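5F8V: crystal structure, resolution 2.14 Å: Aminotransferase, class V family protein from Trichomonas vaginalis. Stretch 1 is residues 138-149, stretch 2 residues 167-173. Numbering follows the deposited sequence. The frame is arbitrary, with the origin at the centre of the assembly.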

# COMPACT_ATOMS: atom_id res chain seq x y z
N ALA A 138 29.07 0.17 -21.76
CA ALA A 138 29.78 1.43 -21.95
C ALA A 138 28.87 2.50 -22.57
O ALA A 138 28.09 2.19 -23.48
N ARG A 139 28.97 3.72 -22.05
CA ARG A 139 28.13 4.85 -22.47
C ARG A 139 28.07 5.05 -23.99
O ARG A 139 27.00 5.30 -24.55
N ASP A 140 29.21 4.89 -24.65
CA ASP A 140 29.32 5.14 -26.09
C ASP A 140 28.64 4.09 -26.99
O ASP A 140 28.53 4.31 -28.19
N THR A 141 28.20 2.96 -26.42
CA THR A 141 27.43 1.95 -27.16
C THR A 141 25.92 2.14 -27.05
O THR A 141 25.16 1.46 -27.74
N TRP A 142 25.49 3.05 -26.17
CA TRP A 142 24.08 3.31 -25.94
C TRP A 142 23.47 3.92 -27.20
O TRP A 142 24.03 4.85 -27.78
N LYS A 143 22.32 3.38 -27.61
CA LYS A 143 21.55 3.88 -28.75
C LYS A 143 20.30 4.58 -28.22
O LYS A 143 19.32 3.92 -27.86
N LEU A 144 20.36 5.91 -28.14
CA LEU A 144 19.25 6.71 -27.62
C LEU A 144 18.25 7.04 -28.73
O LEU A 144 18.60 7.06 -29.91
N SER A 145 17.01 7.31 -28.33
CA SER A 145 15.92 7.61 -29.26
C SER A 145 15.83 9.11 -29.48
O SER A 145 16.16 9.89 -28.59
N GLU A 146 15.35 9.50 -30.66
CA GLU A 146 15.36 10.90 -31.08
C GLU A 146 14.48 11.78 -30.18
O GLU A 146 14.95 12.78 -29.64
N ASP A 147 13.22 11.38 -30.03
CA ASP A 147 12.23 12.18 -29.30
C ASP A 147 11.85 11.46 -28.00
O ASP A 147 10.68 11.21 -27.74
N ALA A 148 12.85 11.15 -27.19
CA ALA A 148 12.65 10.36 -25.97
C ALA A 148 12.03 11.20 -24.85
O ALA A 148 12.51 12.28 -24.54
N ALA A 149 10.95 10.69 -24.26
CA ALA A 149 10.25 11.37 -23.17
C ALA A 149 11.09 11.36 -21.89
O ALA A 149 11.00 12.28 -21.06
N PHE A 167 25.10 9.76 -11.78
CA PHE A 167 24.01 9.71 -12.76
C PHE A 167 24.58 9.68 -14.19
O PHE A 167 25.60 10.31 -14.44
N PRO A 168 23.93 8.94 -15.11
CA PRO A 168 24.32 9.02 -16.52
C PRO A 168 24.16 10.42 -17.11
O PRO A 168 23.37 11.23 -16.60
N ASP A 169 24.92 10.69 -18.17
CA ASP A 169 24.81 11.92 -18.94
C ASP A 169 24.07 11.61 -20.24
O ASP A 169 24.61 10.99 -21.15
N VAL A 170 22.80 12.02 -20.30
CA VAL A 170 21.96 11.82 -21.48
C VAL A 170 21.06 13.04 -21.68
O VAL A 170 20.78 13.77 -20.72
N PRO A 171 20.59 13.27 -22.92
CA PRO A 171 19.75 14.46 -23.14
C PRO A 171 18.43 14.44 -22.37
O PRO A 171 18.12 15.40 -21.67
N ALA A 172 17.68 13.33 -22.46
CA ALA A 172 16.36 13.26 -21.83
C ALA A 172 16.45 13.27 -20.30
O ALA A 172 17.50 12.90 -19.74
N PRO A 173 15.38 13.73 -19.62
CA PRO A 173 15.39 13.69 -18.15
C PRO A 173 15.41 12.26 -17.60
O PRO A 173 14.82 11.36 -18.19

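What holds the two stretches together by polar means? A single side chain does the work: Arg139, whose CA-to-CB bond points toward the second stretch, donates twice to one backbone carbonyl. Arg139 NE lies 2.9 Å from Asp169 O and Arg139 NH2 lies 3.0 Å from the same oxygen, with N-H...O angles of 151° and 145°. The chi1 t, chi2 p, chi3 t side chain brings the guanidinium to the carbonyl so that Asp169 O sits at its edge, near its plane, where two neighbouring N-H groups can converge on one oxygen. The carboxylate of Asp169 takes no part in this; the residue's CA-to-CB bond runs sideways, and chi1 is t.

Which side chains fill the space beside that pair of hydrogen bonds? Val170, with chi1 m, points toward the first stretch and offers CG1 to three neighbours. Arg139 NH2 lies 3.7 Å from Val170 CG1, Trp142 CZ3 is 3.9 Å from Val170 CG1, and Leu144 CD1 is 4.0 Å from Val170 CG1. One methyl therefore touches a guanidinium, an indole and a leucine. Trp142, with chi1 m and chi2 near 6°, also reaches Pro168, with Trp142 CH2 lying 3.8 Å from Pro168 CB. Both the proline and the valine meet the indole at its edge, so neither contact is a stack on the ring face. The indole nitrogen NE1 is hydrogen-bonded to a residue adjoining one of the stretches.

How does the contact continue toward the end of the stretches? Leu144, chi1 m and chi2 t, sets CD1 3.6 Å from Pro171 CD, an apolar contact with the proline ring. Farther along, the side chains become small and the backbones come closer: Ala148 and Ala172 point toward each other, with Ala148 CB 4.3 Å from Ala172 CB, while Ala148 O is 3.8 Å from Ala172 CB. Ala149 points its CB away, and its contact is made by the backbone, Ala149 O lying 3.8 Å from Pro173 CG. These carbonyl approaches are to carbon and satisfy no acceptor.

Where do the remaining polar groups find partners? Within the first stretch, Ala138 O accepts from Thr141 N at 3.0 Å and from Thr141 OG1 at 2.7 Å, the threonine being chi1 p, and Trp142 N donates to Arg139 O at 3.2 Å. Lys143 NZ makes a weak hydrogen bond to Thr141 O at 3.5 Å. Ser145 OG and Asp147 OD2 are hydrogen-bonded elsewhere in the structure.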

# COMPACT_ATOMS: atom_id res chain seq x y z
CB ALA A 138 31.01 1.22 -22.81
CB ARG A 139 28.61 6.14 -21.78
CG ARG A 139 27.90 7.44 -22.17
CD ARG A 139 26.41 7.36 -21.90
NE ARG A 139 25.67 8.54 -22.36
CZ ARG A 139 25.25 8.75 -23.61
NH1 ARG A 139 25.48 7.87 -24.59
NH2 ARG A 139 24.59 9.87 -23.90
CB ASP A 140 30.80 5.29 -26.50
CG ASP A 140 31.51 6.41 -25.74
OD1 ASP A 140 30.96 7.52 -25.62
OD2 ASP A 140 32.65 6.18 -25.27
CB THR A 141 27.73 0.52 -26.66
OG1 THR A 141 27.31 0.39 -25.29
CG2 THR A 141 29.21 0.20 -26.77
CB TRP A 142 23.89 4.28 -24.76
CG TRP A 142 24.36 3.76 -23.41
CD1 TRP A 142 25.02 2.59 -23.16
CD2 TRP A 142 24.23 4.43 -22.15
NE1 TRP A 142 25.30 2.49 -21.82
CE2 TRP A 142 24.83 3.60 -21.18
CE3 TRP A 142 23.66 5.65 -21.75
CZ2 TRP A 142 24.88 3.95 -19.83
CZ3 TRP A 142 23.71 6.00 -20.41
CH2 TRP A 142 24.33 5.15 -19.46
CB LYS A 143 21.19 2.73 -29.70
CG LYS A 143 22.18 2.51 -30.85
CD LYS A 143 23.60 2.28 -30.37
CE LYS A 143 24.59 2.19 -31.52
NZ LYS A 143 26.00 2.14 -31.03
CB LEU A 144 19.77 8.00 -26.98
CG LEU A 144 20.95 7.91 -26.01
CD1 LEU A 144 21.14 9.25 -25.31
CD2 LEU A 144 20.78 6.78 -24.99
CB SER A 145 14.60 7.08 -28.71
OG SER A 145 14.64 5.67 -28.59
CB GLU A 146 14.92 11.03 -32.55
CG GLU A 146 15.19 12.40 -33.17
CD GLU A 146 14.43 12.62 -34.47
OE1 GLU A 146 13.63 13.58 -34.55
OE2 GLU A 146 14.64 11.82 -35.42
CB ASP A 147 11.01 12.42 -30.20
CG ASP A 147 10.01 13.39 -29.60
OD1 ASP A 147 10.42 14.44 -29.06
OD2 ASP A 147 8.80 13.10 -29.66
CB ALA A 148 13.96 9.74 -25.50
CB ALA A 149 8.90 10.70 -22.91
CB PHE A 167 23.06 10.91 -12.64
CG PHE A 167 22.26 10.97 -11.35
CD1 PHE A 167 22.20 9.90 -10.44
CD2 PHE A 167 21.52 12.11 -11.07
CE1 PHE A 167 21.46 10.00 -9.29
CE2 PHE A 167 20.76 12.20 -9.92
CZ PHE A 167 20.73 11.15 -9.02
CB PRO A 168 23.36 8.05 -17.21
CG PRO A 168 22.88 7.14 -16.14
CD PRO A 168 22.83 7.98 -14.90
CB ASP A 169 26.22 12.46 -19.23
CG ASP A 169 26.21 13.82 -19.91
OD1 ASP A 169 25.21 14.56 -19.77
OD2 ASP A 169 27.22 14.15 -20.56
CB VAL A 170 21.10 10.54 -21.40
CG1 VAL A 170 21.97 9.30 -21.37
CG2 VAL A 170 20.15 10.58 -20.21
CB PRO A 171 19.51 14.43 -24.66
CG PRO A 171 20.70 13.71 -25.21
CD PRO A 171 20.94 12.62 -24.20
CB ALA A 172 15.59 12.04 -22.31
CB PRO A 173 14.10 14.43 -17.76
CG PRO A 173 13.27 14.48 -18.99
CD PRO A 173 14.22 14.47 -20.14